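Long-range contacts in minor pilin subunit PapF (Escherichia coli, PDB 2W07), which is a minor pilin that probably forms part of the fimbriae, the surface filaments with which the bacterium colonises the epithelium of specific host organs: residues C15-G20 against I46-P51; I23-G28 against F120-F125; T76-F81 against G130-G135. The protein carries 1 engineered substitution. All blocks are in the same frame, centred on the assembly; numbering follows the deposited sequence.

Interaction 1: residues C15-G20 against I46-P51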
ATOM      1  N   CYS B  15       3.328   1.620  -8.665  1.00 33.57           N
ATOM      2  CA  CYS B  15       2.452   1.801  -9.806  1.00 37.13           C
ATOM      3  C   CYS B  15       1.873   3.210  -9.901  1.00 36.75           C
ATOM      4  O   CYS B  15       1.710   3.905  -8.897  1.00 36.59           O
ATOM      5  CB  CYS B  15       1.330   0.778  -9.736  1.00 36.96           C
ATOM      6  SG  CYS B  15       1.917  -0.852  -9.176  1.00 44.67           S
ATOM      7  N   THR B  16       1.590   3.629 -11.129  1.00 37.06           N
ATOM      8  CA  THR B  16       1.013   4.938 -11.395  1.00 37.55           C
ATOM      9  C   THR B  16      -0.500   4.735 -11.391  1.00 36.92           C
ATOM     10  O   THR B  16      -0.999   3.763 -11.954  1.00 36.26           O
ATOM     11  CB  THR B  16       1.500   5.482 -12.768  1.00 40.09           C
ATOM     12  OG1 THR B  16       0.623   6.521 -13.228  1.00 41.68           O
ATOM     13  CG2 THR B  16       1.548   4.363 -13.790  1.00 43.24           C
ATOM     14  N   ILE B  17      -1.226   5.642 -10.745  1.00 36.67           N
ATOM     15  CA  ILE B  17      -2.676   5.526 -10.643  1.00 36.09           C
ATOM     16  C   ILE B  17      -3.411   6.455 -11.600  1.00 38.11           C
ATOM     17  O   ILE B  17      -3.305   7.682 -11.508  1.00 34.88           O
ATOM     18  CB  ILE B  17      -3.134   5.791  -9.199  1.00 35.84           C
ATOM     19  CG1 ILE B  17      -2.335   4.898  -8.242  1.00 34.94           C
ATOM     20  CG2 ILE B  17      -4.619   5.514  -9.064  1.00 34.95           C
ATOM     21  CD1 ILE B  17      -2.389   3.411  -8.582  1.00 33.27           C
ATOM     22  N   ASN B  18      -4.171   5.829 -12.499  1.00 40.12           N
ATOM     23  CA  ASN B  18      -4.928   6.495 -13.551  1.00 42.41           C
ATOM     24  C   ASN B  18      -4.180   7.704 -14.120  1.00 41.93           C
ATOM     25  O   ASN B  18      -4.658   8.838 -14.120  1.00 39.68           O
ATOM     26  CB  ASN B  18      -6.351   6.840 -13.073  1.00 46.91           C
ATOM     27  CG  ASN B  18      -6.449   8.182 -12.411  1.00 50.00           C
ATOM     28  OD1 ASN B  18      -5.671   8.501 -11.516  1.00 54.53           O
ATOM     29  ND2 ASN B  18      -7.426   8.983 -12.840  1.00 49.73           N
ATOM     30  N   ASN B  19      -2.975   7.413 -14.601  1.00 42.60           N
ATOM     31  CA  ASN B  19      -2.083   8.389 -15.223  1.00 44.70           C
ATOM     32  C   ASN B  19      -1.858   9.680 -14.448  1.00 42.13           C
ATOM     33  O   ASN B  19      -1.917  10.770 -15.015  1.00 42.12           O
ATOM     34  CB  ASN B  19      -2.587   8.712 -16.634  1.00 47.66           C
ATOM     35  CG  ASN B  19      -2.714   7.474 -17.498  1.00 51.78           C
ATOM     36  OD1 ASN B  19      -1.722   6.792 -17.783  1.00 53.86           O
ATOM     37  ND2 ASN B  19      -3.940   7.166 -17.912  1.00 53.95           N
ATOM     38  N   GLY B  20      -1.594   9.547 -13.152  1.00 39.58           N
ATOM     39  CA  GLY B  20      -1.331  10.703 -12.315  1.00 36.46           C
ATOM     40  C   GLY B  20      -2.384  11.794 -12.332  1.00 35.91           C
ATOM     41  O   GLY B  20      -2.115  12.919 -11.903  1.00 32.86           O
ATOM     42  N   ILE B  46     -10.562   3.210 -12.038  1.00 50.60           N
ATOM     43  CA  ILE B  46      -9.251   3.836 -12.065  1.00 48.58           C
ATOM     44  C   ILE B  46      -8.190   2.796 -12.421  1.00 46.97           C
ATOM     45  O   ILE B  46      -8.148   1.708 -11.848  1.00 45.19           O
ATOM     46  CB  ILE B  46      -8.941   4.512 -10.710  1.00 48.95           C
ATOM     47  CG1 ILE B  46      -8.942   3.484  -9.582  1.00 49.77           C
ATOM     48  CG2 ILE B  46      -9.996   5.566 -10.411  1.00 48.83           C
ATOM     49  CD1 ILE B  46      -7.593   2.888  -9.305  1.00 50.33           C
ATOM     50  N   SER B  47      -7.344   3.144 -13.387  1.00 44.59           N
ATOM     51  CA  SER B  47      -6.297   2.251 -13.864  1.00 43.37           C
ATOM     52  C   SER B  47      -5.049   2.207 -12.988  1.00 42.26           C
ATOM     53  O   SER B  47      -4.646   3.211 -12.392  1.00 39.64           O
ATOM     54  CB  SER B  47      -5.907   2.638 -15.291  1.00 44.21           C
ATOM     55  OG  SER B  47      -5.495   3.994 -15.346  1.00 45.14           O
ATOM     56  N   ILE B  48      -4.446   1.022 -12.929  1.00 41.06           N
ATOM     57  CA  ILE B  48      -3.238   0.780 -12.149  1.00 41.47           C
ATOM     58  C   ILE B  48      -2.152   0.229 -13.077  1.00 41.99           C
ATOM     59  O   ILE B  48      -2.209  -0.933 -13.478  1.00 41.69           O
ATOM     60  CB  ILE B  48      -3.482  -0.274 -11.039  1.00 41.71           C
ATOM     61  CG1 ILE B  48      -4.809  -0.009 -10.323  1.00 40.67           C
ATOM     62  CG2 ILE B  48      -2.331  -0.254 -10.047  1.00 42.12           C
ATOM     63  CD1 ILE B  48      -4.852   1.283  -9.557  1.00 42.67           C
ATOM     64  N   SER B  49      -1.169   1.060 -13.413  1.00 43.25           N
ATOM     65  CA  SER B  49      -0.069   0.650 -14.292  1.00 44.51           C
ATOM     66  C   SER B  49       1.198   0.420 -13.473  1.00 44.25           C
ATOM     67  O   SER B  49       1.755   1.358 -12.908  1.00 43.18           O
ATOM     68  CB  SER B  49       0.184   1.727 -15.354  1.00 44.84           C
ATOM     69  OG  SER B  49       1.396   1.488 -16.058  1.00 45.83           O
ATOM     70  N   CYS B  50       1.651  -0.827 -13.413  1.00 47.86           N
ATOM     71  CA  CYS B  50       2.843  -1.163 -12.639  1.00 51.06           C
ATOM     72  C   CYS B  50       4.082  -1.458 -13.476  1.00 54.00           C
ATOM     73  O   CYS B  50       3.981  -1.761 -14.663  1.00 53.84           O
ATOM     74  CB  CYS B  50       2.565  -2.366 -11.742  1.00 49.31           C
ATOM     75  SG  CYS B  50       1.201  -2.154 -10.562  1.00 48.95           S
ATOM     76  N   PRO B  51       5.274  -1.374 -12.852  1.00 57.59           N
ATOM     77  CA  PRO B  51       6.593  -1.614 -13.452  1.00 59.48           C
ATOM     78  C   PRO B  51       6.921  -3.091 -13.689  1.00 60.85           C
ATOM     79  O   PRO B  51       7.620  -3.434 -14.649  1.00 61.07           O
ATOM     80  CB  PRO B  51       7.558  -0.991 -12.439  1.00 59.75           C
ATOM     81  CG  PRO B  51       6.717   0.017 -11.717  1.00 58.97           C
ATOM     82  CD  PRO B  51       5.432  -0.734 -11.535  1.00 57.87           C
TER
HETATM   83  O   HOH W   1      -2.364   4.672 -14.419  1.00 37.18           O

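Interaction 2: residues I23-G28 against F120-F125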
ATOM      1  N   ILE B  23      -8.604  12.099  -9.078  1.00 41.60           N
ATOM      2  CA  ILE B  23      -9.778  11.236  -9.057  1.00 42.42           C
ATOM      3  C   ILE B  23     -10.926  11.900  -8.318  1.00 43.92           C
ATOM      4  O   ILE B  23     -10.832  12.189  -7.124  1.00 43.55           O
ATOM      5  CB  ILE B  23      -9.472   9.887  -8.378  1.00 42.46           C
ATOM      6  CG1 ILE B  23      -8.392   9.146  -9.164  1.00 42.40           C
ATOM      7  CG2 ILE B  23     -10.742   9.042  -8.281  1.00 40.16           C
ATOM      8  CD1 ILE B  23      -7.967   7.844  -8.530  1.00 44.80           C
ATOM      9  N   VAL B  24     -12.012  12.139  -9.042  1.00 46.45           N
ATOM     10  CA  VAL B  24     -13.193  12.763  -8.467  1.00 48.45           C
ATOM     11  C   VAL B  24     -14.466  12.100  -8.982  1.00 48.91           C
ATOM     12  O   VAL B  24     -14.664  11.962 -10.187  1.00 48.22           O
ATOM     13  CB  VAL B  24     -13.241  14.271  -8.796  1.00 49.54           C
ATOM     14  CG1 VAL B  24     -11.982  14.949  -8.285  1.00 50.73           C
ATOM     15  CG2 VAL B  24     -13.379  14.481 -10.298  1.00 51.55           C
ATOM     16  N   VAL B  25     -15.317  11.672  -8.058  1.00 51.09           N
ATOM     17  CA  VAL B  25     -16.582  11.048  -8.415  1.00 51.40           C
ATOM     18  C   VAL B  25     -17.628  12.159  -8.373  1.00 52.74           C
ATOM     19  O   VAL B  25     -17.993  12.633  -7.296  1.00 53.20           O
ATOM     20  CB  VAL B  25     -16.972   9.956  -7.404  1.00 51.35           C
ATOM     21  CG1 VAL B  25     -18.192   9.203  -7.903  1.00 50.31           C
ATOM     22  CG2 VAL B  25     -15.804   9.011  -7.179  1.00 49.84           C
ATOM     23  N   ASP B  26     -18.094  12.580  -9.545  1.00 53.53           N
ATOM     24  CA  ASP B  26     -19.086  13.647  -9.644  1.00 54.51           C
ATOM     25  C   ASP B  26     -20.498  13.086  -9.725  1.00 55.48           C
ATOM     26  O   ASP B  26     -20.773  12.176 -10.506  1.00 55.85           O
ATOM     27  CB  ASP B  26     -18.798  14.518 -10.866  1.00 53.52           C
ATOM     28  N   PHE B  27     -21.393  13.634  -8.911  1.00 56.70           N
ATOM     29  CA  PHE B  27     -22.777  13.184  -8.894  1.00 58.68           C
ATOM     30  C   PHE B  27     -23.666  14.162  -9.649  1.00 59.94           C
ATOM     31  O   PHE B  27     -24.890  14.056  -9.623  1.00 60.56           O
ATOM     32  CB  PHE B  27     -23.264  13.033  -7.450  1.00 56.78           C
ATOM     33  CG  PHE B  27     -22.443  12.077  -6.637  1.00 55.68           C
ATOM     34  CD1 PHE B  27     -21.200  12.455  -6.140  1.00 54.77           C
ATOM     35  CD2 PHE B  27     -22.890  10.782  -6.406  1.00 53.59           C
ATOM     36  CE1 PHE B  27     -20.413  11.554  -5.429  1.00 54.86           C
ATOM     37  CE2 PHE B  27     -22.109   9.875  -5.697  1.00 54.35           C
ATOM     38  CZ  PHE B  27     -20.868  10.263  -5.208  1.00 53.49           C
ATOM     39  N   GLY B  28     -23.037  15.113 -10.326  1.00 62.32           N
ATOM     40  CA  GLY B  28     -23.789  16.098 -11.078  1.00 65.13           C
ATOM     41  C   GLY B  28     -24.663  16.949 -10.181  1.00 66.61           C
ATOM     42  O   GLY B  28     -24.403  17.075  -8.984  1.00 67.14           O
ATOM     43  N   PHE B 120     -15.097   0.940  -8.384  1.00 44.34           N
ATOM     44  CA  PHE B 120     -15.887   1.069  -7.166  1.00 42.70           C
ATOM     45  C   PHE B 120     -17.105   1.927  -7.449  1.00 42.22           C
ATOM     46  O   PHE B 120     -17.056   2.848  -8.264  1.00 42.28           O
ATOM     47  CB  PHE B 120     -15.051   1.659  -6.019  1.00 41.56           C
ATOM     48  CG  PHE B 120     -14.643   3.092  -6.215  1.00 39.18           C
ATOM     49  CD1 PHE B 120     -15.294   4.112  -5.527  1.00 38.18           C
ATOM     50  CD2 PHE B 120     -13.585   3.422  -7.057  1.00 38.54           C
ATOM     51  CE1 PHE B 120     -14.896   5.443  -5.669  1.00 36.02           C
ATOM     52  CE2 PHE B 120     -13.177   4.748  -7.210  1.00 36.71           C
ATOM     53  CZ  PHE B 120     -13.835   5.761  -6.512  1.00 37.22           C
ATOM     54  N   THR B 121     -18.207   1.598  -6.788  1.00 41.79           N
ATOM     55  CA  THR B 121     -19.446   2.328  -6.978  1.00 41.46           C
ATOM     56  C   THR B 121     -19.826   3.148  -5.750  1.00 40.65           C
ATOM     57  O   THR B 121     -19.775   2.663  -4.616  1.00 37.74           O
ATOM     58  CB  THR B 121     -20.587   1.365  -7.324  1.00 42.29           C
ATOM     59  OG1 THR B 121     -20.309   0.754  -8.589  1.00 43.83           O
ATOM     60  CG2 THR B 121     -21.912   2.104  -7.402  1.00 42.26           C
ATOM     61  N   SER B 122     -20.198   4.400  -5.995  1.00 40.06           N
ATOM     62  CA  SER B 122     -20.593   5.309  -4.933  1.00 42.08           C
ATOM     63  C   SER B 122     -22.038   5.722  -5.153  1.00 43.17           C
ATOM     64  O   SER B 122     -22.427   6.088  -6.261  1.00 43.65           O
ATOM     65  CB  SER B 122     -19.694   6.549  -4.939  1.00 43.17           C
ATOM     66  OG  SER B 122     -18.325   6.191  -4.832  1.00 43.02           O
ATOM     67  N   VAL B 123     -22.836   5.660  -4.096  1.00 43.35           N
ATOM     68  CA  VAL B 123     -24.238   6.034  -4.193  1.00 43.31           C
ATOM     69  C   VAL B 123     -24.685   6.840  -2.975  1.00 42.18           C
ATOM     70  O   VAL B 123     -24.443   6.447  -1.833  1.00 41.02           O
ATOM     71  CB  VAL B 123     -25.132   4.778  -4.351  1.00 44.29           C
ATOM     72  CG1 VAL B 123     -24.762   3.746  -3.312  1.00 44.83           C
ATOM     73  CG2 VAL B 123     -26.603   5.161  -4.232  1.00 44.62           C
ATOM     74  N   PRO B 124     -25.341   7.989  -3.210  1.00 40.92           N
ATOM     75  CA  PRO B 124     -25.818   8.847  -2.124  1.00 40.54           C
ATOM     76  C   PRO B 124     -26.693   8.089  -1.134  1.00 39.28           C
ATOM     77  O   PRO B 124     -27.420   7.168  -1.507  1.00 38.03           O
ATOM     78  CB  PRO B 124     -26.554   9.967  -2.865  1.00 40.92           C
ATOM     79  CG  PRO B 124     -26.980   9.320  -4.143  1.00 43.33           C
ATOM     80  CD  PRO B 124     -25.760   8.524  -4.516  1.00 42.22           C
ATOM     81  N   PHE B 125     -26.607   8.481   0.134  1.00 39.21           N
ATOM     82  CA  PHE B 125     -27.354   7.822   1.193  1.00 40.65           C
ATOM     83  C   PHE B 125     -27.749   8.771   2.329  1.00 41.71           C
ATOM     84  O   PHE B 125     -26.894   9.422   2.929  1.00 40.37           O
ATOM     85  CB  PHE B 125     -26.508   6.681   1.761  1.00 40.57           C
ATOM     86  CG  PHE B 125     -27.138   5.968   2.924  1.00 43.05           C
ATOM     87  CD1 PHE B 125     -28.220   5.118   2.735  1.00 43.72           C
ATOM     88  CD2 PHE B 125     -26.647   6.147   4.211  1.00 44.12           C
ATOM     89  CE1 PHE B 125     -28.805   4.455   3.811  1.00 44.39           C
ATOM     90  CE2 PHE B 125     -27.224   5.489   5.297  1.00 43.66           C
ATOM     91  CZ  PHE B 125     -28.304   4.642   5.095  1.00 45.24           C
TER

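Interaction 3: residues T76-F81 against G130-G135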
ATOM      1  N   THR B  76     -20.648  13.430   4.822  1.00 41.23           N
ATOM      2  CA  THR B  76     -20.399  14.532   3.903  1.00 42.54           C
ATOM      3  C   THR B  76     -20.477  15.822   4.709  1.00 43.75           C
ATOM      4  O   THR B  76     -20.453  15.783   5.937  1.00 43.58           O
ATOM      5  CB  THR B  76     -21.453  14.582   2.789  1.00 41.96           C
ATOM      6  OG1 THR B  76     -22.720  14.945   3.351  1.00 43.01           O
ATOM      7  CG2 THR B  76     -21.566  13.225   2.103  1.00 41.71           C
ATOM      8  N   ASN B  77     -20.566  16.958   4.024  1.00 46.20           N
ATOM      9  CA  ASN B  77     -20.663  18.241   4.710  1.00 49.37           C
ATOM     10  C   ASN B  77     -22.134  18.585   4.913  1.00 50.00           C
ATOM     11  O   ASN B  77     -22.514  19.754   4.999  1.00 52.21           O
ATOM     12  CB  ASN B  77     -19.952  19.341   3.910  1.00 50.27           C
ATOM     13  CG  ASN B  77     -20.561  19.562   2.538  1.00 52.81           C
ATOM     14  OD1 ASN B  77     -20.748  18.621   1.766  1.00 52.51           O
ATOM     15  ND2 ASN B  77     -20.860  20.817   2.222  1.00 53.55           N
ATOM     16  N   ILE B  78     -22.955  17.542   4.980  1.00 49.29           N
ATOM     17  CA  ILE B  78     -24.392  17.674   5.192  1.00 47.62           C
ATOM     18  C   ILE B  78     -24.807  16.633   6.222  1.00 47.02           C
ATOM     19  O   ILE B  78     -24.593  15.437   6.024  1.00 46.19           O
ATOM     20  CB  ILE B  78     -25.191  17.427   3.896  1.00 47.44           C
ATOM     21  CG1 ILE B  78     -24.862  18.506   2.866  1.00 47.05           C
ATOM     22  CG2 ILE B  78     -26.682  17.426   4.197  1.00 48.02           C
ATOM     23  CD1 ILE B  78     -25.714  18.438   1.605  1.00 47.07           C
ATOM     24  N   THR B  79     -25.387  17.087   7.327  1.00 46.78           N
ATOM     25  CA  THR B  79     -25.813  16.177   8.382  1.00 45.87           C
ATOM     26  C   THR B  79     -26.841  15.190   7.824  1.00 45.50           C
ATOM     27  O   THR B  79     -27.682  15.562   7.004  1.00 44.05           O
ATOM     28  CB  THR B  79     -26.455  16.947   9.553  1.00 48.18           C
ATOM     29  OG1 THR B  79     -25.789  18.206   9.724  1.00 51.04           O
ATOM     30  CG2 THR B  79     -26.339  16.138  10.850  1.00 47.31           C
ATOM     31  N   HIS B  80     -26.760  13.939   8.268  1.00 44.83           N
ATOM     32  CA  HIS B  80     -27.679  12.887   7.832  1.00 46.30           C
ATOM     33  C   HIS B  80     -27.564  12.511   6.355  1.00 44.89           C
ATOM     34  O   HIS B  80     -28.404  11.783   5.824  1.00 44.98           O
ATOM     35  CB  HIS B  80     -29.129  13.277   8.144  1.00 49.18           C
ATOM     36  CG  HIS B  80     -29.437  13.322   9.608  1.00 53.65           C
ATOM     37  ND1 HIS B  80     -29.256  12.237  10.440  1.00 55.87           N
ATOM     38  CD2 HIS B  80     -29.899  14.325  10.391  1.00 55.41           C
ATOM     39  CE1 HIS B  80     -29.593  12.571  11.674  1.00 57.30           C
ATOM     40  NE2 HIS B  80     -29.985  13.831  11.672  1.00 56.75           N
ATOM     41  N   PHE B  81     -26.525  13.004   5.691  1.00 42.70           N
ATOM     42  CA  PHE B  81     -26.322  12.698   4.283  1.00 40.08           C
ATOM     43  C   PHE B  81     -24.909  12.164   4.049  1.00 39.70           C
ATOM     44  O   PHE B  81     -23.925  12.779   4.463  1.00 38.86           O
ATOM     45  CB  PHE B  81     -26.538  13.946   3.437  1.00 41.39           C
ATOM     46  CG  PHE B  81     -26.364  13.709   1.968  1.00 42.80           C
ATOM     47  CD1 PHE B  81     -27.372  13.109   1.226  1.00 43.63           C
ATOM     48  CD2 PHE B  81     -25.176  14.048   1.333  1.00 44.19           C
ATOM     49  CE1 PHE B  81     -27.196  12.849  -0.126  1.00 44.03           C
ATOM     50  CE2 PHE B  81     -24.994  13.791  -0.017  1.00 43.64           C
ATOM     51  CZ  PHE B  81     -26.005  13.190  -0.746  1.00 45.57           C
ATOM     52  N   GLY B 130     -36.767  14.107   7.005  1.00 51.50           N
ATOM     53  CA  GLY B 130     -36.728  15.506   7.386  1.00 53.99           C
ATOM     54  C   GLY B 130     -35.833  16.364   6.515  1.00 54.67           C
ATOM     55  O   GLY B 130     -35.232  15.879   5.557  1.00 54.62           O
ATOM     56  N   ILE B 131     -35.742  17.643   6.865  1.00 55.54           N
ATOM     57  CA  ILE B 131     -34.948  18.609   6.119  1.00 57.28           C
ATOM     58  C   ILE B 131     -33.441  18.430   6.257  1.00 59.01           C
ATOM     59  O   ILE B 131     -32.931  18.075   7.322  1.00 58.78           O
ATOM     60  CB  ILE B 131     -35.341  20.028   6.537  1.00 56.77           C
ATOM     61  N   LEU B 132     -32.735  18.686   5.161  1.00 61.12           N
ATOM     62  CA  LEU B 132     -31.283  18.584   5.130  1.00 63.85           C
ATOM     63  C   LEU B 132     -30.703  19.976   4.914  1.00 65.35           C
ATOM     64  O   LEU B 132     -31.060  20.663   3.956  1.00 66.34           O
ATOM     65  CB  LEU B 132     -30.826  17.663   3.995  1.00 62.69           C
ATOM     66  CG  LEU B 132     -31.174  16.176   4.077  1.00 62.70           C
ATOM     67  CD1 LEU B 132     -30.643  15.466   2.838  1.00 61.79           C
ATOM     68  CD2 LEU B 132     -30.583  15.570   5.339  1.00 60.37           C
ATOM     69  N   ASN B 133     -29.813  20.386   5.810  1.00 67.32           N
ATOM     70  CA  ASN B 133     -29.181  21.693   5.719  1.00 68.52           C
ATOM     71  C   ASN B 133     -28.074  21.708   4.669  1.00 68.99           C
ATOM     72  O   ASN B 133     -26.899  21.541   4.988  1.00 68.91           O
ATOM     73  CB  ASN B 133     -28.614  22.102   7.084  1.00 69.83           C
ATOM     74  CG  ASN B 133     -27.704  21.043   7.687  1.00 70.58           C
ATOM     75  OD1 ASN B 133     -26.674  20.691   7.117  1.00 71.84           O
ATOM     76  ND2 ASN B 133     -28.084  20.532   8.851  1.00 71.76           N
ATOM     77  N   GLY B 134     -28.457  21.907   3.411  1.00 69.25           N
ATOM     78  CA  GLY B 134     -27.471  21.947   2.348  1.00 69.02           C
ATOM     79  C   GLY B 134     -27.970  21.417   1.020  1.00 68.98           C
ATOM     80  O   GLY B 134     -28.570  20.344   0.956  1.00 69.43           O
ATOM     81  N   GLY B 135     -27.719  22.180  -0.040  1.00 68.62           N
ATOM     82  CA  GLY B 135     -28.136  21.777  -1.370  1.00 68.46           C
ATOM     83  C   GLY B 135     -26.942  21.219  -2.118  1.00 68.15           C
ATOM     84  O   GLY B 135     -27.086  20.477  -3.091  1.00 68.65           O
TER

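Interaction 1: residues C15-G20 against I46-P51
Thr16 O is gripped twice. The backbone N of Ser49 reaches it over 3.1 Å, nearly straight and in the carbonyl plane, and water 1 donates to the same oxygen from 3.0 Å. That water also accepts from Asn19 N, at 2.8 Å, and makes a weak bond to Ser47 OG, so it ties the turn after the short strand back to the neighbouring strand 42-49. In return, Thr16 N donates to Ser49 O (2.9 Å), and two residues on, Asn18 N donates to Ser47 O at 2.7 Å. Thr16 and Ser49 are thus a hydrogen-bonded antiparallel pair, Ile17 and Ile48 a non-hydrogen-bonded one, and 16-17 forms an outermost strand of the chain's own sheet alongside 42-49. The register is riveted by the disulfide Cys15-Cys50, with both sulfurs anti to their carbonyl carbons and a chi3 of 95°, close to the relaxed right angle; such a bridge between the A and B strands recurs in pilins with an immunoglobulin-like fold. Cys15 CB rests on Ile48 CG2. On that face, Ile17 and Ile48 lie side by side, pointing the same way, and their CD1 atoms press together at 3.4 Å, tighter than usual. Ile46 crosses Ile17 obliquely, its CD1 meeting CG2. On the other face, Thr16 CG2, held in the crowded position between N and carbonyl carbon, is equally tight against Ser49 CB at 3.4 Å.

Interaction 2: residues I23-G28 against F120-F125
With CG1 anti to the backbone N (chi1 -172°), Val25 sets its other methyl, CG2, against the ring of Phe120, whose CG takes the crowded position between its own N and carbonyl carbon (chi1 68°). The two side chains therefore meet tip to tip, CG2 standing 3.9 Å from CZ. Phe27 has its CG anti to the carbonyl carbon (chi1 -58°), and this carries the far end of its ring to the opposing strand: CZ lies 3.9 Å from Ser122 CB, and CE2 is 3.8 Å from Ser122 O. The same CE2 is 4.1 Å from Pro124 CD, the ring and the proline sliding past each other in opposite directions. No hydrogen bond joins the two segments, which meet by side chains across what are probably the facing layers of an incomplete immunoglobulin-like sandwich, with Val25 CA and Ser122 CA 7.8 Å apart. Val24, Val25 and Asp26 pair instead with an antiparallel strand of the other protein in the complex, consistent with the donor-strand complementation of pilins. Apolar side chains of that protein also pack on Val25, Phe27 and Ser122. Within the chain, Val42 touches both Val25 and Phe27, while the Phe137 ring meets that of Phe27.

Interaction 3: residues T76-F81 against G130-G135
Ile78 and Leu132 cross at about a right angle, and this crossing organises the meeting of two loops. The branch methyl CG2 of Ile78 faces Leu132 CB at 4.2 Å, while its extended main branch runs past Gly134, where CD1 comes within 3.5 Å of Gly134 O. The backbone angles of Gly134 themselves call for glycine, and a beta carbon there would run into Ile78 CG1. Leu132 divides its tip between two neighbours. CD2 is tucked against the carbonyl of Thr79, 3.3 Å from its O, and beside His80 CB, whereas CD1 lies 4.3 Å from Phe81 CD1. Thr79 and Asn133, both exposed, cross obliquely; Asn133 CG sits in the crowded position between N and carbonyl carbon, and ND2 gives Thr79 OG1 a weak hydrogen bond of 3.4 Å, though a fairly straight one. The 76-81 loop is stiffened from within. Thr76 OG1, in the plane of the Phe81 ring at its edge, donates to Phe81 O over 2.7 Å from well above the carbonyl plane, and accepts from Ile78 N. Phe137 packs on Ile78, and its ring also meets that of Phe81. The arrangement combines an ST turn at Thr76 with a type II beta turn from Ile78 to Phe81, facing an inverse gamma turn centred on Asn133: two interstrand loops closing one end of a pilin beta sandwich.

Interactions 1 and 3 lie on opposite sides of the chain's centre, their own centres about 35 Å apart, and interaction 2 sits between them, about 20 Å and 16 Å from the two. Along the chain, the segments of interaction 1 alternate with those of interaction 2, and those of 2 with those of 3, whereas 1 closes before 3 opens. Strands 42-49 and 116-126 are neighbours in one sheet, linking the first two contacts, which touch where Ile23 packs on Ile17 and Ile46. Pro124 against Phe81 joins the second to the third. The three contacts thus touch in sequence, from the disulfide-bridged edge to the distant loops, through a region that the partner protein's strand probably helps to complete.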